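Local coordinates for protein putative fructose-bisphosphate aldolase (Coccidioides immitis, PDB 3PM6) that is a putative zinc-containing member of the class II fructose-bisphosphate aldolase family, built on a closed eight-stranded parallel beta/alpha (TIM) barrel, at residues 114-120 with 144-150; 31-35 with 251-255. One frame throughout, in Å; residues are numbered along the deposited sequence.

Contact 1 of 2, residues 114-120 with 144-150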
ATOM      1  N   PHE A 114      11.982  -6.380   6.489  1.00 23.25           N
ATOM      2  CA  PHE A 114      11.406  -7.712   6.800  1.00 20.58           C
ATOM      3  C   PHE A 114      11.866  -8.209   8.129  1.00 20.23           C
ATOM      4  O   PHE A 114      13.032  -8.038   8.468  1.00 19.05           O
ATOM      5  CB  PHE A 114      11.737  -8.755   5.703  1.00 19.17           C
ATOM      6  CG  PHE A 114      10.984  -8.520   4.444  1.00 17.50           C
ATOM      7  CD1 PHE A 114       9.668  -8.944   4.329  1.00 16.65           C
ATOM      8  CD2 PHE A 114      11.541  -7.772   3.420  1.00 16.42           C
ATOM      9  CE1 PHE A 114       8.958  -8.681   3.185  1.00 14.84           C
ATOM     10  CE2 PHE A 114      10.838  -7.519   2.256  1.00 17.69           C
ATOM     11  CZ  PHE A 114       9.539  -7.963   2.146  1.00 17.49           C
ATOM     12  N   ASP A 115      10.962  -8.838   8.876  1.00 19.04           N
ATOM     13  CA  ASP A 115      11.376  -9.532  10.097  1.00 18.63           C
ATOM     14  C   ASP A 115      11.922 -10.934   9.784  1.00 18.26           C
ATOM     15  O   ASP A 115      12.719 -11.474  10.540  1.00 18.83           O
ATOM     16  CB  ASP A 115      10.198  -9.624  11.052  1.00 18.67           C
ATOM     17  CG  ASP A 115       9.622  -8.258  11.390  1.00 19.67           C
ATOM     18  OD1 ASP A 115      10.295  -7.489  12.088  1.00 22.67           O
ATOM     19  OD2 ASP A 115       8.506  -7.942  10.949  1.00 18.73           O
ATOM     20  N   SER A 116      11.465 -11.525   8.672  1.00 17.20           N
ATOM     21  CA  SER A 116      11.847 -12.891   8.298  1.00 15.67           C
ATOM     22  C   SER A 116      11.752 -13.075   6.812  1.00 14.68           C
ATOM     23  O   SER A 116      11.045 -12.343   6.128  1.00 14.51           O
ATOM     24  CB  SER A 116      10.994 -13.950   9.017  1.00 15.96           C
ATOM     25  OG  SER A 116       9.613 -13.736   8.821  1.00 15.41           O
ATOM     26  N   ILE A 117      12.476 -14.044   6.278  1.00 14.12           N
ATOM     27  CA  ILE A 117      12.481 -14.195   4.825  1.00 12.74           C
ATOM     28  C   ILE A 117      12.479 -15.669   4.580  1.00 12.98           C
ATOM     29  O   ILE A 117      13.154 -16.406   5.279  1.00 13.03           O
ATOM     30  CB  ILE A 117      13.764 -13.560   4.228  1.00 12.88           C
ATOM     31  CG1 ILE A 117      13.762 -12.035   4.410  1.00 11.92           C
ATOM     32  CG2 ILE A 117      14.013 -14.002   2.750  1.00 11.95           C
ATOM     33  CD1 ILE A 117      15.063 -11.337   3.844  1.00 11.66           C
ATOM     34  N   MET A 118      11.716 -16.112   3.593  1.00 12.12           N
ATOM     35  CA  MET A 118      11.801 -17.482   3.217  1.00 12.68           C
ATOM     36  C   MET A 118      12.883 -17.667   2.170  1.00 11.36           C
ATOM     37  O   MET A 118      12.714 -17.247   1.041  1.00 11.77           O
ATOM     38  CB  MET A 118      10.448 -18.046   2.719  1.00 12.03           C
ATOM     39  CG  MET A 118      10.560 -19.502   2.322  1.00 11.39           C
ATOM     40  SD  MET A 118       9.102 -20.111   1.435  0.99 12.51           S
ATOM     41  CE  MET A 118       9.508 -21.886   1.501  1.00  7.58           C
ATOM     42  N   VAL A 119      13.980 -18.318   2.543  1.00 12.04           N
ATOM     43  CA  VAL A 119      15.059 -18.634   1.583  1.00 12.42           C
ATOM     44  C   VAL A 119      14.656 -19.928   0.902  1.00 12.85           C
ATOM     45  O   VAL A 119      14.952 -21.014   1.401  1.00 14.82           O
ATOM     46  CB  VAL A 119      16.450 -18.785   2.291  1.00 13.50           C
ATOM     47  CG1 VAL A 119      17.527 -19.009   1.276  1.00 12.94           C
ATOM     48  CG2 VAL A 119      16.742 -17.544   3.162  1.00 10.83           C
ATOM     49  N   ASP A 120      13.937 -19.800  -0.205  1.00 12.56           N
ATOM     50  CA  ASP A 120      13.298 -20.908  -0.879  1.00 13.10           C
ATOM     51  C   ASP A 120      14.171 -21.316  -2.061  1.00 13.79           C
ATOM     52  O   ASP A 120      13.988 -20.827  -3.178  1.00 13.51           O
ATOM     53  CB  ASP A 120      11.893 -20.492  -1.388  1.00 13.00           C
ATOM     54  CG  ASP A 120      11.167 -21.643  -2.065  1.00 14.19           C
ATOM     55  OD1 ASP A 120      11.775 -22.732  -2.113  1.00 14.85           O
ATOM     56  OD2 ASP A 120       9.994 -21.494  -2.503  1.00 15.30           O
ATOM     57  N   GLY A 144      19.793  -9.106  11.260  1.00 23.96           N
ATOM     58  CA  GLY A 144      18.703  -9.250  12.218  1.00 23.96           C
ATOM     59  C   GLY A 144      17.510 -10.073  11.739  1.00 23.07           C
ATOM     60  O   GLY A 144      16.475 -10.105  12.402  1.00 23.19           O
ATOM     61  N   ILE A 145      17.663 -10.770  10.610  1.00 21.67           N
ATOM     62  CA  ILE A 145      16.504 -11.349   9.914  1.00 19.83           C
ATOM     63  C   ILE A 145      16.398 -12.870  10.108  1.00 18.77           C
ATOM     64  O   ILE A 145      17.347 -13.584   9.859  1.00 17.99           O
ATOM     65  CB  ILE A 145      16.558 -10.968   8.418  1.00 19.67           C
ATOM     66  CG1 ILE A 145      16.502  -9.432   8.269  1.00 19.38           C
ATOM     67  CG2 ILE A 145      15.451 -11.688   7.617  1.00 18.16           C
ATOM     68  CD1 ILE A 145      16.769  -8.930   6.816  1.00 18.61           C
ATOM     69  N   ALA A 146      15.247 -13.334  10.590  1.00 17.29           N
ATOM     70  CA  ALA A 146      14.968 -14.747  10.742  1.00 17.09           C
ATOM     71  C   ALA A 146      14.669 -15.402   9.369  1.00 16.90           C
ATOM     72  O   ALA A 146      14.349 -14.708   8.400  1.00 17.15           O
ATOM     73  CB  ALA A 146      13.789 -14.925  11.675  1.00 17.67           C
ATOM     74  N   THR A 147      14.785 -16.722   9.270  1.00 15.65           N
ATOM     75  CA  THR A 147      14.718 -17.381   7.953  1.00 15.82           C
ATOM     76  C   THR A 147      13.955 -18.686   7.970  1.00 15.51           C
ATOM     77  O   THR A 147      13.897 -19.370   8.980  1.00 15.51           O
ATOM     78  CB  THR A 147      16.106 -17.675   7.330  1.00 15.74           C
ATOM     79  OG1 THR A 147      16.828 -18.542   8.177  1.00 17.17           O
ATOM     80  CG2 THR A 147      16.915 -16.428   7.100  1.00 15.98           C
ATOM     81  N   GLU A 148      13.377 -19.009   6.832  1.00 15.38           N
ATOM     82  CA  GLU A 148      12.613 -20.242   6.639  1.00 15.65           C
ATOM     83  C   GLU A 148      13.221 -20.840   5.404  1.00 16.05           C
ATOM     84  O   GLU A 148      13.576 -20.102   4.497  1.00 16.70           O
ATOM     85  CB  GLU A 148      11.144 -19.902   6.393  1.00 14.52           C
ATOM     86  CG  GLU A 148      10.239 -21.059   5.985  1.00 15.25           C
ATOM     87  CD  GLU A 148       8.798 -20.605   5.752  1.00 15.12           C
ATOM     88  OE1 GLU A 148       8.291 -19.747   6.523  1.00 14.67           O
ATOM     89  OE2 GLU A 148       8.171 -21.093   4.785  1.00 13.54           O
ATOM     90  N   ALA A 149      13.324 -22.164   5.364  1.00 15.99           N
ATOM     91  CA  ALA A 149      13.818 -22.873   4.212  1.00 16.03           C
ATOM     92  C   ALA A 149      12.949 -24.080   3.932  1.00 15.68           C
ATOM     93  O   ALA A 149      12.138 -24.483   4.774  1.00 15.77           O
ATOM     94  CB  ALA A 149      15.267 -23.286   4.428  1.00 15.94           C
ATOM     95  N   GLU A 150      13.084 -24.605   2.720  1.00 16.12           N
ATOM     96  CA  GLU A 150      12.278 -25.750   2.268  1.00 16.20           C
ATOM     97  C   GLU A 150      13.128 -26.991   1.999  1.00 16.71           C
ATOM     98  O   GLU A 150      13.757 -27.124   0.928  1.00 16.75           O
ATOM     99  CB  GLU A 150      11.513 -25.385   1.003  1.00 15.68           C
ATOM    100  CG  GLU A 150      10.556 -26.464   0.512  1.00 15.64           C
ATOM    101  CD  GLU A 150       9.642 -25.934  -0.605  1.00 16.59           C
ATOM    102  OE1 GLU A 150       9.086 -24.834  -0.465  1.00 15.79           O
ATOM    103  OE2 GLU A 150       9.461 -26.631  -1.605  1.00 14.92           O
TER
HETATM  104  O   HOH W   1      15.211 -23.800   0.815  1.00 10.51           O
HETATM  105  O   HOH W   2       8.220 -23.639  -2.692  1.00  9.73           O
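Met-118 and Glu-148 meet on the face of the sheet they share with Ser-116 and Ala-146. The Glu-148 carboxylate lies against the end of the thioether, OE2 being 3.6 Å from Met-118 SD. Both side chains have CG anti to the backbone N (chi1 180° for Met-118, 172° for Glu-148) and continue extended, which brings their ends together. Glu-148 OE2 accepts a hydrogen bond from the zinc ligand His-227, and OE1 pairs with Lys-247. On the other face, Ile-117 CG1 packs on Ile-145 CG2 at 3.6 Å, and the Val-119 and Thr-147 side chains lie side by side, CG2 methyls in contact.

The backbones hold this register: Ile-117 N bonds Ala-146 O (2.9 Å), and Glu-148 N bonds Ile-117 O (3.0 Å). Val-119 O and Glu-150 N, 4.3 Å apart, are bridged by a water. Another water lies between Asp-120 OD2 and Glu-150 OE1. Ser-122 on OD1, with His-91 and Gln-93 on OD2, holds the Asp-120 carboxylate, while Glu-150 OE2 accepts from Ile-154 N.

These are neighbouring parallel strands of the TIM barrel, joined through helix 126-141, which covers Val-119, Thr-147 and Ala-149; strand 85-92 pairs with the far edge of 116-119.

Contact 2 of 2, residues 31-35 with 251-255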
ATOM      1  N   ALA A  31      -0.364 -16.765   8.444  1.00 15.10           N
ATOM      2  CA  ALA A  31       0.637 -16.057   7.621  1.00 13.89           C
ATOM      3  C   ALA A  31       0.023 -15.786   6.252  1.00 13.25           C
ATOM      4  O   ALA A  31       0.000 -16.655   5.379  1.00 14.98           O
ATOM      5  CB  ALA A  31       1.902 -16.904   7.491  1.00 12.67           C
ATOM      6  N   ILE A  32      -0.517 -14.594   6.073  1.00 13.44           N
ATOM      7  CA  ILE A  32      -1.403 -14.309   4.950  1.00 12.05           C
ATOM      8  C   ILE A  32      -0.666 -13.552   3.892  1.00 12.77           C
ATOM      9  O   ILE A  32      -0.176 -12.442   4.151  1.00 12.93           O
ATOM     10  CB  ILE A  32      -2.615 -13.416   5.436  1.00 12.13           C
ATOM     11  CG1 ILE A  32      -3.216 -13.972   6.736  1.00 11.61           C
ATOM     12  CG2 ILE A  32      -3.642 -13.202   4.323  1.00 10.11           C
ATOM     13  CD1 ILE A  32      -3.762 -15.384   6.610  1.00 12.76           C
ATOM     14  N   CYS A  33      -0.566 -14.154   2.705  1.00 13.57           N
ATOM     15  CA  CYS A  33      -0.022 -13.499   1.547  1.00 14.90           C
ATOM     16  C   CYS A  33      -0.926 -12.421   1.059  1.00 15.63           C
ATOM     17  O   CYS A  33      -2.140 -12.634   0.871  1.00 16.86           O
ATOM     18  CB  CYS A  33       0.171 -14.501   0.398  1.00 14.87           C
ATOM     19  SG  CYS A  33       1.250 -15.824   0.880  0.96 16.54           S
ATOM     20  N   VAL A  34      -0.337 -11.272   0.774  1.00 15.83           N
ATOM     21  CA  VAL A  34      -1.107 -10.161   0.202  1.00 15.29           C
ATOM     22  C   VAL A  34      -0.318  -9.501  -0.899  1.00 15.39           C
ATOM     23  O   VAL A  34       0.907  -9.680  -0.959  1.00 14.73           O
ATOM     24  CB  VAL A  34      -1.439  -9.084   1.256  1.00 15.90           C
ATOM     25  CG1 VAL A  34      -2.423  -9.605   2.300  1.00 14.84           C
ATOM     26  CG2 VAL A  34      -0.188  -8.535   1.890  1.00 16.14           C
ATOM     27  N   TYR A  35      -1.020  -8.721  -1.740  1.00 15.21           N
ATOM     28  CA  TYR A  35      -0.458  -8.063  -2.929  1.00 16.16           C
ATOM     29  C   TYR A  35      -0.696  -6.566  -2.920  1.00 16.52           C
ATOM     30  O   TYR A  35      -0.318  -5.865  -3.878  1.00 16.85           O
ATOM     31  CB  TYR A  35      -1.129  -8.568  -4.211  1.00 16.90           C
ATOM     32  CG  TYR A  35      -0.970 -10.036  -4.470  1.00 17.35           C
ATOM     33  CD1 TYR A  35       0.134 -10.538  -5.168  1.00 16.77           C
ATOM     34  CD2 TYR A  35      -1.935 -10.928  -4.020  1.00 17.69           C
ATOM     35  CE1 TYR A  35       0.244 -11.922  -5.416  1.00 17.80           C
ATOM     36  CE2 TYR A  35      -1.827 -12.269  -4.248  1.00 18.98           C
ATOM     37  CZ  TYR A  35      -0.758 -12.765  -4.956  1.00 17.65           C
ATOM     38  OH  TYR A  35      -0.719 -14.129  -5.115  1.00 18.66           O
ATOM     39  N   ASN A 251      -3.035 -17.974   0.898  1.00 15.74           N
ATOM     40  CA  ASN A 251      -3.047 -17.014  -0.196  1.00 15.54           C
ATOM     41  C   ASN A 251      -4.449 -16.851  -0.834  1.00 16.15           C
ATOM     42  O   ASN A 251      -5.209 -15.934  -0.462  1.00 16.42           O
ATOM     43  CB  ASN A 251      -1.967 -17.373  -1.247  1.00 14.87           C
ATOM     44  CG  ASN A 251      -1.910 -16.360  -2.369  1.00 15.72           C
ATOM     45  OD1 ASN A 251      -2.629 -15.366  -2.317  1.00 19.61           O
ATOM     46  ND2 ASN A 251      -1.078 -16.599  -3.396  1.00 13.19           N
ATOM     47  N   ARG A 252      -4.755 -17.727  -1.796  1.00 15.56           N
ATOM     48  CA  ARG A 252      -6.025 -17.751  -2.535  1.00 15.98           C
ATOM     49  C   ARG A 252      -7.281 -17.682  -1.643  1.00 16.61           C
ATOM     50  O   ARG A 252      -8.260 -16.996  -2.001  1.00 16.17           O
ATOM     51  CB  ARG A 252      -6.111 -19.001  -3.418  1.00 15.08           C
ATOM     52  N   ALA A 253      -7.240 -18.360  -0.491  1.00 15.64           N
ATOM     53  CA  ALA A 253      -8.368 -18.362   0.435  1.00 16.91           C
ATOM     54  C   ALA A 253      -8.783 -16.928   0.729  1.00 17.47           C
ATOM     55  O   ALA A 253      -9.995 -16.623   0.895  1.00 18.12           O
ATOM     56  CB  ALA A 253      -8.005 -19.114   1.750  1.00 16.26           C
ATOM     57  N   VAL A 254      -7.782 -16.050   0.777  1.00 16.52           N
ATOM     58  CA  VAL A 254      -8.004 -14.656   1.110  1.00 16.13           C
ATOM     59  C   VAL A 254      -8.156 -13.812  -0.152  1.00 16.66           C
ATOM     60  O   VAL A 254      -9.169 -13.142  -0.320  1.00 16.19           O
ATOM     61  CB  VAL A 254      -6.919 -14.099   2.081  1.00 16.62           C
ATOM     62  CG1 VAL A 254      -7.040 -12.561   2.238  1.00 15.04           C
ATOM     63  CG2 VAL A 254      -7.040 -14.821   3.440  1.00 15.07           C
ATOM     64  N   ASN A 255      -7.178 -13.882  -1.055  1.00 16.26           N
ATOM     65  CA  ASN A 255      -7.181 -13.032  -2.246  1.00 16.79           C
ATOM     66  C   ASN A 255      -8.186 -13.340  -3.309  1.00 17.84           C
ATOM     67  O   ASN A 255      -8.396 -12.505  -4.171  1.00 19.57           O
ATOM     68  CB  ASN A 255      -5.791 -12.926  -2.840  1.00 16.32           C
ATOM     69  CG  ASN A 255      -4.859 -12.275  -1.892  1.00 14.40           C
ATOM     70  OD1 ASN A 255      -5.056 -11.112  -1.547  1.00 13.99           O
ATOM     71  ND2 ASN A 255      -3.898 -13.036  -1.365  1.00 10.72           N
TER
HETATM   72  O   HOH W   3      -3.800  -8.689  -1.100  1.00 17.42           O
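Two asparagine amides and the Tyr-35 phenol carry the polar part of this contact. Asn-255 ND2 donates to Cys-33 O at 2.9 Å with a fairly straight N-H (159°); the acceptor lies in the amide plane of Asn-255, although the donor stands above the carbonyl plane of Cys-33. The same nitrogen gives a second bond, to Asn-251 OD1 at 2.8 Å, arriving almost end-on to that carbonyl. Asn-251 ND2 in turn donates to Tyr-35 OH at 3.0 Å. With CG anti to the backbone N (chi1 -177°), Asn-251 reaches across to the phenol, and bonds at both ends of its amide fix the flip. Its ND2 also bonds Glu-158, and Tyr-35 OH bonds Asp-159 O. A water completes the polar set, donating to Asn-255 OD1 and accepting from Tyr-35 N, so both polar atoms of that amide are engaged.

The Asn-255 amide is turned 68° from the Tyr-35 ring, with CG at the ring edge and ND2 3.6 Å from Tyr-35 CE2.

The apolar contacts are few. Ile-32 CG2 touches Val-254 CG2 at 3.9 Å, the two side chains crossing at about a right angle, and Cys-33 CB lies 3.9 Å from Asn-251 CB.

Backbone bonds from Val-254 N and Asn-255 N both end on Asn-251 O in the first turn of helix 252-265. Asn-251 occupies the N-cap position, but its side chain turns to the phenol and makes no capping bond; Asp-230 OD1 accepts from Asn-251 N and Ala-253 N. The contact thus joins the C-terminal end of the first barrel strand, 29-33, to the start of the helix following the last, 245-250. Strands 245-250 and 54-58 flank 29-33, helix 271-292 covers Ile-32 and Val-254, and Thr-272 and Ile-271 of the second subunit pack on Tyr-35 and Asn-255.

Overall arrangement
Contact 1 and contact 2 lie on opposite sides of the chain's centre, with their own centres 18 Å apart and nearest atoms about 7 Å apart, so they do not touch. Both reach the same closed sheet: contact 1 pairs its fourth and fifth strands, while contact 2 sits at the closure, joining the first strand to the start of the helix that follows the last. In sequence, 114-150 is nested inside the loop that 31-35 and 251-255 close. The zinc ion, held by His-91, His-196 and His-227, lies near both, about 6 Å from the side chains of Met-118 and Cys-33. Contact 1 bears on the site more directly, because Asp-120 and Glu-148 hydrogen-bond two of those histidines.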